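Side-chain contacts in galactonate dehydratase (Zobellia galactanivorans, PDB 5OLC), which belongs to the enolase superfamily, pairing an N-terminal domain of the mandelate racemase/muconate lactonizing enzyme family with a C-terminal TIM-barrel domain: residues K184-I189 against R217-F222; I224-E229 against D300-T305; V231-Y236 against G253-L258. All coordinates share one frame; numbering follows the deposited sequence.

Contact 1. Residues K184-I189 against R217-F222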
loop_
_atom_site.group_PDB
_atom_site.type_symbol
_atom_site.label_atom_id
_atom_site.label_comp_id
_atom_site.label_asym_id
_atom_site.label_seq_id
_atom_site.Cartn_x
_atom_site.Cartn_y
_atom_site.Cartn_z
ATOM N N LYS A 184 -22.924 -34.269 1.237
ATOM C CA LYS A 184 -23.853 -35.391 1.123
ATOM C C LYS A 184 -25.302 -34.862 1.144
ATOM O O LYS A 184 -26.136 -35.317 0.355
ATOM C CB LYS A 184 -23.592 -36.379 2.280
ATOM C CG LYS A 184 -24.581 -37.533 2.436
ATOM C CD LYS A 184 -24.643 -37.943 3.902
ATOM C CE LYS A 184 -25.582 -39.089 4.174
ATOM N NZ LYS A 184 -25.903 -39.178 5.625
ATOM N N TYR A 185 -25.584 -33.885 2.035
ATOM C CA TYR A 185 -26.907 -33.276 2.209
ATOM C C TYR A 185 -27.240 -32.213 1.149
ATOM O O TYR A 185 -28.387 -32.166 0.698
ATOM C CB TYR A 185 -27.080 -32.725 3.636
ATOM C CG TYR A 185 -27.143 -33.771 4.738
ATOM C CD1 TYR A 185 -27.399 -35.110 4.450
ATOM C CD2 TYR A 185 -27.003 -33.410 6.074
ATOM C CE1 TYR A 185 -27.467 -36.070 5.460
ATOM C CE2 TYR A 185 -27.087 -34.358 7.096
ATOM C CZ TYR A 185 -27.318 -35.688 6.785
ATOM O OH TYR A 185 -27.390 -36.624 7.791
ATOM N N ILE A 186 -26.244 -31.381 0.741
ATOM C CA ILE A 186 -26.375 -30.349 -0.303
ATOM C C ILE A 186 -26.745 -31.038 -1.622
ATOM O O ILE A 186 -27.591 -30.536 -2.363
ATOM C CB ILE A 186 -25.117 -29.434 -0.426
ATOM C CG1 ILE A 186 -24.845 -28.675 0.890
ATOM C CG2 ILE A 186 -25.254 -28.435 -1.595
ATOM C CD1 ILE A 186 -23.391 -28.271 1.129
ATOM N N ALA A 187 -26.145 -32.221 -1.877
ATOM C CA ALA A 187 -26.421 -33.045 -3.053
ATOM C C ALA A 187 -27.874 -33.524 -3.045
ATOM O O ALA A 187 -28.529 -33.488 -4.086
ATOM C CB ALA A 187 -25.483 -34.240 -3.078
ATOM N N ALA A 188 -28.378 -33.938 -1.855
ATOM C CA ALA A 188 -29.731 -34.452 -1.637
ATOM C C ALA A 188 -30.806 -33.394 -1.846
ATOM O O ALA A 188 -31.798 -33.670 -2.528
ATOM C CB ALA A 188 -29.849 -35.054 -0.248
ATOM N N ILE A 189 -30.607 -32.187 -1.273
ATOM C CA ILE A 189 -31.555 -31.074 -1.380
ATOM C C ILE A 189 -31.622 -30.558 -2.821
ATOM O O ILE A 189 -32.732 -30.351 -3.317
ATOM C CB ILE A 189 -31.303 -29.962 -0.319
ATOM C CG1 ILE A 189 -32.370 -28.847 -0.374
ATOM C CG2 ILE A 189 -29.892 -29.401 -0.396
ATOM C CD1 ILE A 189 -32.428 -27.949 0.855
ATOM N N ARG A 217 -15.325 -25.301 -2.934
ATOM C CA ARG A 217 -14.850 -25.985 -4.148
ATOM C C ARG A 217 -15.655 -27.242 -4.497
ATOM O O ARG A 217 -15.924 -27.498 -5.674
ATOM C CB ARG A 217 -13.362 -26.356 -4.026
ATOM C CG ARG A 217 -12.396 -25.187 -4.156
ATOM C CD ARG A 217 -10.970 -25.679 -4.304
ATOM N NE ARG A 217 -10.017 -24.574 -4.427
ATOM C CZ ARG A 217 -9.087 -24.278 -3.524
ATOM N NH1 ARG A 217 -8.970 -25.002 -2.418
ATOM N NH2 ARG A 217 -8.261 -23.258 -3.725
ATOM N N LYS A 218 -16.030 -28.022 -3.475
ATOM C CA LYS A 218 -16.796 -29.255 -3.643
ATOM C C LYS A 218 -18.287 -28.998 -3.914
ATOM O O LYS A 218 -18.886 -29.730 -4.697
ATOM C CB LYS A 218 -16.594 -30.190 -2.435
ATOM N N ALA A 219 -18.875 -27.958 -3.281
ATOM C CA ALA A 219 -20.293 -27.607 -3.418
ATOM C C ALA A 219 -20.639 -26.736 -4.642
ATOM O O ALA A 219 -21.827 -26.527 -4.919
ATOM C CB ALA A 219 -20.799 -26.949 -2.143
ATOM N N GLU A 220 -19.613 -26.247 -5.369
ATOM C CA GLU A 220 -19.759 -25.407 -6.561
ATOM C C GLU A 220 -20.689 -26.033 -7.616
ATOM O O GLU A 220 -21.569 -25.338 -8.149
ATOM C CB GLU A 220 -18.389 -25.092 -7.171
ATOM C CG GLU A 220 -17.701 -23.893 -6.537
ATOM C CD GLU A 220 -16.408 -23.418 -7.177
ATOM O OE1 GLU A 220 -15.925 -24.067 -8.133
ATOM O OE2 GLU A 220 -15.880 -22.378 -6.722
ATOM N N LYS A 221 -20.520 -27.361 -7.864
ATOM C CA LYS A 221 -21.297 -28.181 -8.811
ATOM C C LYS A 221 -22.816 -28.196 -8.559
ATOM O O LYS A 221 -23.576 -28.530 -9.465
ATOM C CB LYS A 221 -20.753 -29.621 -8.888
ATOM C CG LYS A 221 -20.482 -30.283 -7.545
ATOM C CD LYS A 221 -20.230 -31.771 -7.698
ATOM C CE LYS A 221 -19.593 -32.378 -6.473
ATOM N NZ LYS A 221 -19.944 -33.815 -6.315
ATOM N N PHE A 222 -23.248 -27.818 -7.349
ATOM C CA PHE A 222 -24.659 -27.800 -6.958
ATOM C C PHE A 222 -25.323 -26.417 -7.105
ATOM O O PHE A 222 -26.420 -26.215 -6.568
ATOM C CB PHE A 222 -24.828 -28.368 -5.532
ATOM C CG PHE A 222 -24.158 -29.708 -5.328
ATOM C CD1 PHE A 222 -24.689 -30.863 -5.893
ATOM C CD2 PHE A 222 -22.982 -29.813 -4.596
ATOM C CE1 PHE A 222 -24.054 -32.100 -5.727
ATOM C CE2 PHE A 222 -22.353 -31.053 -4.424
ATOM C CZ PHE A 222 -22.897 -32.188 -4.984
#
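Phe-222 lays its ring against the backbone and methyl of Ala-187 of helix 179-193. The CA of Ala-187 stands 4.2 Å from the centroid of the Phe-222 ring and 29° off its normal. This is an off-centre CH-pi contact. The methyl reaches the far end of the ring, with Ala-187 CB 3.7 Å from Phe-222 CE1. The N of Ala-187 lies over the same face. Lys-221 covers the opposite face with its aliphatic chain, its CG 3.7 Å above the plane and displaced toward the rim. The Phe-222 ring is thus sandwiched between a helix and its own neighbour in the chain.

Ile-186 meets the base of the same side chain and crosses it at about a right angle. Its CG2 branch does the touching, at 4.0 Å from Phe-222 CB, and it approaches the ring obliquely. CG1 sits beside the backbone N (chi1 -61°) and carries CD1 toward Ala-219, which puts CG2 anti to that N and against the phenylalanine. The meeting with Ala-219 is looser, with 4.4 Å between Ile-186 CD1 and Ala-219 CB.

The inner side is closed. Ile-186 and Ala-219 are buried, and Ile-186 also packs on Met-173 and Ile-201 of the barrel strands. The outer side is more open. Ala-187 and Phe-222 are partly exposed there, and the chain of Lys-221 runs out to solvent. A backbone hydrogen bond from Phe-222 N to Ala-219 O, 3.1 Å, ties the residue back to the preceding turn.

No hydrogen bond or salt bridge crosses between the two segments. Helix 179-193 is joined here to helix 209-219 and the residues that follow it by carbon against carbon and carbon against ring. Such a contact rests on shape and burial rather than on directional bonds.

Contact 2. Residues I224-E229 against D300-T305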
loop_
_atom_site.group_PDB
_atom_site.type_symbol
_atom_site.label_atom_id
_atom_site.label_comp_id
_atom_site.label_asym_id
_atom_site.label_seq_id
_atom_site.Cartn_x
_atom_site.Cartn_y
_atom_site.Cartn_z
ATOM N N ILE A 224 -24.628 -22.982 -6.036
ATOM C CA ILE A 224 -24.942 -22.290 -4.786
ATOM C C ILE A 224 -24.986 -20.791 -5.028
ATOM O O ILE A 224 -24.012 -20.220 -5.529
ATOM C CB ILE A 224 -24.039 -22.716 -3.595
ATOM C CG1 ILE A 224 -24.022 -24.261 -3.407
ATOM C CG2 ILE A 224 -24.417 -21.982 -2.301
ATOM C CD1 ILE A 224 -25.421 -25.008 -3.351
ATOM N N SER A 225 -26.139 -20.170 -4.707
ATOM C CA SER A 225 -26.370 -18.738 -4.883
ATOM C C SER A 225 -25.455 -17.878 -4.008
ATOM O O SER A 225 -25.000 -16.836 -4.473
ATOM C CB SER A 225 -27.839 -18.393 -4.703
ATOM O OG SER A 225 -28.589 -19.033 -5.724
ATOM N N TRP A 226 -25.146 -18.331 -2.771
ATOM C CA TRP A 226 -24.191 -17.660 -1.887
ATOM C C TRP A 226 -23.826 -18.498 -0.649
ATOM O O TRP A 226 -24.578 -19.390 -0.252
ATOM C CB TRP A 226 -24.594 -16.207 -1.496
ATOM C CG TRP A 226 -25.620 -16.058 -0.417
ATOM C CD1 TRP A 226 -25.471 -16.350 0.905
ATOM C CD2 TRP A 226 -26.900 -15.429 -0.547
ATOM N NE1 TRP A 226 -26.611 -16.018 1.593
ATOM C CE2 TRP A 226 -27.512 -15.460 0.724
ATOM C CE3 TRP A 226 -27.626 -14.910 -1.631
ATOM C CZ2 TRP A 226 -28.805 -14.971 0.945
ATOM C CZ3 TRP A 226 -28.901 -14.414 -1.409
ATOM C CH2 TRP A 226 -29.473 -14.435 -0.132
ATOM N N PHE A 227 -22.663 -18.177 -0.041
ATOM C CA PHE A 227 -22.162 -18.791 1.173
ATOM C C PHE A 227 -22.189 -17.734 2.284
ATOM O O PHE A 227 -21.421 -16.766 2.258
ATOM C CB PHE A 227 -20.758 -19.396 0.952
ATOM C CG PHE A 227 -20.214 -20.331 2.019
ATOM C CD1 PHE A 227 -20.956 -20.626 3.161
ATOM C CD2 PHE A 227 -18.951 -20.904 1.886
ATOM C CE1 PHE A 227 -20.450 -21.471 4.142
ATOM C CE2 PHE A 227 -18.447 -21.762 2.869
ATOM C CZ PHE A 227 -19.197 -22.032 3.992
ATOM N N GLU A 228 -23.123 -17.925 3.238
ATOM C CA GLU A 228 -23.367 -17.051 4.383
ATOM C C GLU A 228 -22.476 -17.395 5.563
ATOM O O GLU A 228 -22.318 -18.571 5.899
ATOM C CB GLU A 228 -24.853 -17.071 4.784
ATOM C CG GLU A 228 -25.307 -15.790 5.465
ATOM C CD GLU A 228 -26.769 -15.746 5.863
ATOM O OE1 GLU A 228 -27.631 -15.725 4.957
ATOM O OE2 GLU A 228 -27.054 -15.686 7.082
ATOM N N GLU A 229 -21.890 -16.346 6.175
ATOM C CA GLU A 229 -20.969 -16.402 7.316
ATOM C C GLU A 229 -19.987 -17.626 7.227
ATOM O O GLU A 229 -20.012 -18.494 8.107
ATOM C CB GLU A 229 -21.765 -16.342 8.642
ATOM C CG GLU A 229 -22.403 -14.990 8.923
ATOM C CD GLU A 229 -21.526 -13.951 9.602
ATOM O OE1 GLU A 229 -21.163 -14.157 10.783
ATOM O OE2 GLU A 229 -21.274 -12.891 8.984
ATOM N N ASP A 300 -23.857 -5.488 -2.800
ATOM C CA ASP A 300 -25.279 -5.803 -2.596
ATOM C C ASP A 300 -25.602 -5.872 -1.111
ATOM O O ASP A 300 -24.724 -6.185 -0.300
ATOM C CB ASP A 300 -25.651 -7.159 -3.227
ATOM C CG ASP A 300 -25.228 -7.349 -4.661
ATOM O OD1 ASP A 300 -24.002 -7.463 -4.910
ATOM O OD2 ASP A 300 -26.123 -7.471 -5.530
ATOM N N LEU A 301 -26.876 -5.606 -0.768
ATOM C CA LEU A 301 -27.410 -5.660 0.597
ATOM C C LEU A 301 -28.658 -6.509 0.641
ATOM O O LEU A 301 -29.639 -6.215 -0.047
ATOM C CB LEU A 301 -27.736 -4.261 1.149
ATOM C CG LEU A 301 -27.609 -4.100 2.649
ATOM C CD1 LEU A 301 -27.185 -2.685 2.992
ATOM C CD2 LEU A 301 -28.887 -4.494 3.363
ATOM N N VAL A 302 -28.618 -7.564 1.450
ATOM C CA VAL A 302 -29.754 -8.437 1.723
ATOM C C VAL A 302 -29.724 -8.445 3.233
ATOM O O VAL A 302 -28.727 -8.914 3.773
ATOM C CB VAL A 302 -29.632 -9.873 1.130
ATOM C CG1 VAL A 302 -30.851 -10.723 1.514
ATOM C CG2 VAL A 302 -29.435 -9.849 -0.385
ATOM N N PRO A 303 -30.689 -7.848 3.958
ATOM C CA PRO A 303 -30.571 -7.838 5.419
ATOM C C PRO A 303 -30.761 -9.206 6.075
ATOM O O PRO A 303 -31.293 -10.139 5.457
ATOM C CB PRO A 303 -31.619 -6.810 5.850
ATOM C CG PRO A 303 -32.635 -6.846 4.796
ATOM C CD PRO A 303 -31.931 -7.185 3.511
ATOM N N HIS A 304 -30.275 -9.333 7.310
ATOM C CA HIS A 304 -30.445 -10.549 8.089
ATOM C C HIS A 304 -31.728 -10.346 8.907
ATOM O O HIS A 304 -31.917 -9.260 9.474
ATOM C CB HIS A 304 -29.226 -10.781 9.001
ATOM C CG HIS A 304 -29.325 -12.014 9.855
ATOM N ND1 HIS A 304 -29.568 -11.935 11.226
ATOM C CD2 HIS A 304 -29.205 -13.318 9.507
ATOM C CE1 HIS A 304 -29.598 -13.188 11.657
ATOM N NE2 HIS A 304 -29.388 -14.056 10.662
ATOM N N THR A 305 -32.641 -11.352 8.899
ATOM C CA THR A 305 -33.907 -11.309 9.655
ATOM C C THR A 305 -34.209 -12.647 10.314
ATOM O O THR A 305 -34.379 -13.652 9.619
ATOM C CB THR A 305 -35.116 -10.771 8.849
ATOM O OG1 THR A 305 -34.790 -10.564 7.469
ATOM C CG2 THR A 305 -35.688 -9.506 9.452
#
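The mouth of the TIM barrel, at the C-terminal ends of its strands, brings Glu-228 toward His-304, with Trp-226 and Val-302 below them. In enolase-superfamily proteins the active site lies at this end. The apolar part is small. The six-membered ring of Trp-226 comes within 4.3 Å of Val-302 through its CH2 and the valine CG1, at an oblique approach. Tyr-140 meets the Trp-226 ring system edge-to-face.

Nearer the mouth, Glu-228 reaches across with an extended chain, CG anti to the backbone N (chi1 -153°). Its OE2 ends 4.0 Å from CD2 of His-304. The carboxylate and imidazole planes stand 86° apart, and no hydrogen bond joins them. Each has its polar partner outside the two segments. OE2 of Glu-228 forms a salt bridge with Lys-172 and lies close to the like-charged carboxylate of Glu-254. ND1 of His-304 is hydrogen-bonded to Asp-277.

Strand 224-228 runs parallel between strands 198-202 and 250-252. Strand 300-301 pairs with 273-274, and Leu-301 packs outward on helix 283-296. The contact therefore spans the barrel interior between strands that are not neighbours in the sheet.

Contact 3. Residues V231-Y236 against G253-L258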
loop_
_atom_site.group_PDB
_atom_site.type_symbol
_atom_site.label_atom_id
_atom_site.label_comp_id
_atom_site.label_asym_id
_atom_site.label_seq_id
_atom_site.Cartn_x
_atom_site.Cartn_y
_atom_site.Cartn_z
ATOM N N VAL A 231 -16.596 -18.020 7.531
ATOM C CA VAL A 231 -15.561 -18.038 8.571
ATOM C C VAL A 231 -15.941 -17.044 9.685
ATOM O O VAL A 231 -17.008 -16.424 9.614
ATOM C CB VAL A 231 -14.113 -17.819 8.040
ATOM C CG1 VAL A 231 -13.690 -18.918 7.062
ATOM C CG2 VAL A 231 -13.930 -16.427 7.433
ATOM N N SER A 232 -15.078 -16.899 10.708
ATOM C CA SER A 232 -15.265 -15.982 11.831
ATOM C C SER A 232 -15.482 -14.530 11.331
ATOM O O SER A 232 -14.723 -14.086 10.455
ATOM C CB SER A 232 -14.045 -16.039 12.745
ATOM O OG SER A 232 -14.057 -15.023 13.735
ATOM N N PRO A 233 -16.479 -13.769 11.875
ATOM C CA PRO A 233 -16.658 -12.359 11.450
ATOM C C PRO A 233 -15.420 -11.483 11.699
ATOM O O PRO A 233 -15.343 -10.340 11.241
ATOM C CB PRO A 233 -17.846 -11.886 12.293
ATOM C CG PRO A 233 -17.897 -12.816 13.447
ATOM C CD PRO A 233 -17.471 -14.136 12.904
ATOM N N GLU A 234 -14.448 -12.053 12.415
ATOM C CA GLU A 234 -13.171 -11.469 12.781
ATOM C C GLU A 234 -12.075 -11.782 11.755
ATOM O O GLU A 234 -11.096 -11.039 11.673
ATOM C CB GLU A 234 -12.782 -12.008 14.136
ATOM C CG GLU A 234 -12.429 -10.904 15.097
ATOM C CD GLU A 234 -13.497 -10.023 15.714
ATOM O OE1 GLU A 234 -14.238 -10.502 16.610
ATOM O OE2 GLU A 234 -13.456 -8.805 15.428
ATOM N N ASP A 235 -12.259 -12.873 10.964
ATOM C CA ASP A 235 -11.353 -13.362 9.921
ATOM C C ASP A 235 -11.606 -12.652 8.578
ATOM O O ASP A 235 -12.039 -13.289 7.611
ATOM C CB ASP A 235 -11.488 -14.903 9.786
ATOM C CG ASP A 235 -10.443 -15.638 8.936
ATOM O OD1 ASP A 235 -9.388 -15.029 8.611
ATOM O OD2 ASP A 235 -10.658 -16.832 8.637
ATOM N N TYR A 236 -11.318 -11.334 8.515
ATOM C CA TYR A 236 -11.509 -10.544 7.290
ATOM C C TYR A 236 -10.642 -11.043 6.137
ATOM O O TYR A 236 -11.133 -11.165 5.013
ATOM C CB TYR A 236 -11.250 -9.051 7.535
ATOM C CG TYR A 236 -12.152 -8.394 8.565
ATOM C CD1 TYR A 236 -13.493 -8.135 8.286
ATOM C CD2 TYR A 236 -11.638 -7.927 9.771
ATOM C CE1 TYR A 236 -14.307 -7.470 9.201
ATOM C CE2 TYR A 236 -12.439 -7.253 10.689
ATOM C CZ TYR A 236 -13.773 -7.023 10.401
ATOM O OH TYR A 236 -14.551 -6.344 11.316
ATOM N N GLY A 253 -21.782 -10.274 7.593
ATOM C CA GLY A 253 -22.086 -9.014 8.248
ATOM C C GLY A 253 -23.153 -9.143 9.302
ATOM O O GLY A 253 -23.485 -8.140 9.934
ATOM N N GLU A 254 -23.707 -10.376 9.506
ATOM C CA GLU A 254 -24.713 -10.654 10.545
ATOM C C GLU A 254 -24.225 -9.982 11.827
ATOM O O GLU A 254 -24.915 -9.135 12.385
ATOM C CB GLU A 254 -24.787 -12.159 10.845
ATOM C CG GLU A 254 -25.565 -13.030 9.880
ATOM C CD GLU A 254 -25.831 -14.417 10.443
ATOM O OE1 GLU A 254 -25.680 -15.401 9.683
ATOM O OE2 GLU A 254 -26.171 -14.526 11.647
ATOM N N CYS A 255 -22.968 -10.307 12.209
ATOM C CA CYS A 255 -22.231 -9.872 13.394
ATOM C C CYS A 255 -21.534 -8.496 13.241
ATOM O O CYS A 255 -20.744 -8.111 14.112
ATOM C CB CYS A 255 -21.248 -10.961 13.813
ATOM S SG CYS A 255 -21.927 -12.636 13.721
ATOM N N GLU A 256 -21.855 -7.744 12.165
ATOM C CA GLU A 256 -21.309 -6.401 11.948
ATOM C C GLU A 256 -22.296 -5.332 12.399
ATOM O O GLU A 256 -23.493 -5.433 12.133
ATOM C CB GLU A 256 -20.846 -6.193 10.503
ATOM C CG GLU A 256 -19.459 -6.742 10.215
ATOM C CD GLU A 256 -18.283 -6.047 10.880
ATOM O OE1 GLU A 256 -18.421 -4.872 11.284
ATOM O OE2 GLU A 256 -17.207 -6.679 10.978
ATOM N N TYR A 257 -21.794 -4.346 13.147
ATOM C CA TYR A 257 -22.591 -3.286 13.759
ATOM C C TYR A 257 -22.096 -1.896 13.371
ATOM O O TYR A 257 -20.890 -1.640 13.344
ATOM C CB TYR A 257 -22.563 -3.439 15.299
ATOM C CG TYR A 257 -23.135 -4.746 15.819
ATOM C CD1 TYR A 257 -22.361 -5.904 15.861
ATOM C CD2 TYR A 257 -24.433 -4.812 16.317
ATOM C CE1 TYR A 257 -22.887 -7.113 16.321
ATOM C CE2 TYR A 257 -24.969 -6.012 16.790
ATOM C CZ TYR A 257 -24.192 -7.160 16.789
ATOM O OH TYR A 257 -24.710 -8.335 17.277
ATOM N N LEU A 258 -23.044 -0.997 13.094
ATOM C CA LEU A 258 -22.872 0.417 12.719
ATOM C C LEU A 258 -22.257 0.638 11.331
ATOM O O LEU A 258 -21.759 -0.295 10.686
ATOM C CB LEU A 258 -22.092 1.235 13.784
ATOM C CG LEU A 258 -22.622 1.216 15.220
ATOM C CD1 LEU A 258 -21.775 2.103 16.114
ATOM C CD2 LEU A 258 -24.083 1.673 15.290
#
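Glu-256 and Tyr-236 meet from opposite directions and share a hydrogen bond, while Pro-233 and Cys-255 pack beside them. The side chain of Glu-256 reaches the facing loop only at its end; CB and CG touch nothing of 231-236. CB leads to CG, which is anti to the carbonyl carbon (chi1 -82°). The chain then bends at chi2 (-68°) and swings the carboxylate toward the tyrosine. CD comes to 3.8 Å from Tyr-236 OH. OE1 stays farther off, at 4.1 Å from the same hydroxyl. OE2 does the gripping. It accepts from Tyr-236 OH at 2.7 Å with its syn lone pair, the one on the side of OE1. OE2 lies at the edge of the tyrosine ring, near its plane, 3.5 Å from Tyr-236 CE1. The ring and carboxylate planes are turned 41° against each other. One face of the ring is met by the carbonyl O of Pro-233, 3.6 Å above the plane and toward the rim.

The apolar half is formed by Pro-233 and Cys-255. CB of Pro-233 touches CB of Cys-255 at 3.8 Å, and the proline CG lies 4.0 Å from Cys-255 SG.

Arg-98 of a neighbouring subunit completes the polar cluster. From that other chain it forms salt bridges with Glu-256 OE2 and Glu-234 OE2 and hydrogen bonds with Tyr-236 OH and Cys-255 O. Its charge would ease the repulsion between the two glutamates.

Both segments contain type I turns, Ser-232 to Asp-235 and Gly-253 to Glu-256. Asp-235 is the N-cap of helix 236-245, which places Tyr-236 in its first turn. The arrangement is that of two consecutive beta-alpha loops of a TIM barrel, packed together beyond strands 224-228 and 250-252 and here joined to a subunit interface.

From the N terminus, contact 1 comes first. It closes a loop from helix 179-193 through strand 198-202 to the end of helix 209-219, and is complete before contact 2 opens. The two still touch, where Ile-186 CG2 and Ala-219 O pack on Ile-224. Contact 2 closes the longest loop, from strand 224-228 to the segment after strand 300-301. Contact 3 falls wholly within that loop and spans helix 236-245 and strand 250-252. Glu-229 joins contacts 2 and 3 through a probable hydrogen bond to Gly-253 N. Together the contacts link the barrel's outer helices, its interior and its beta-alpha loops.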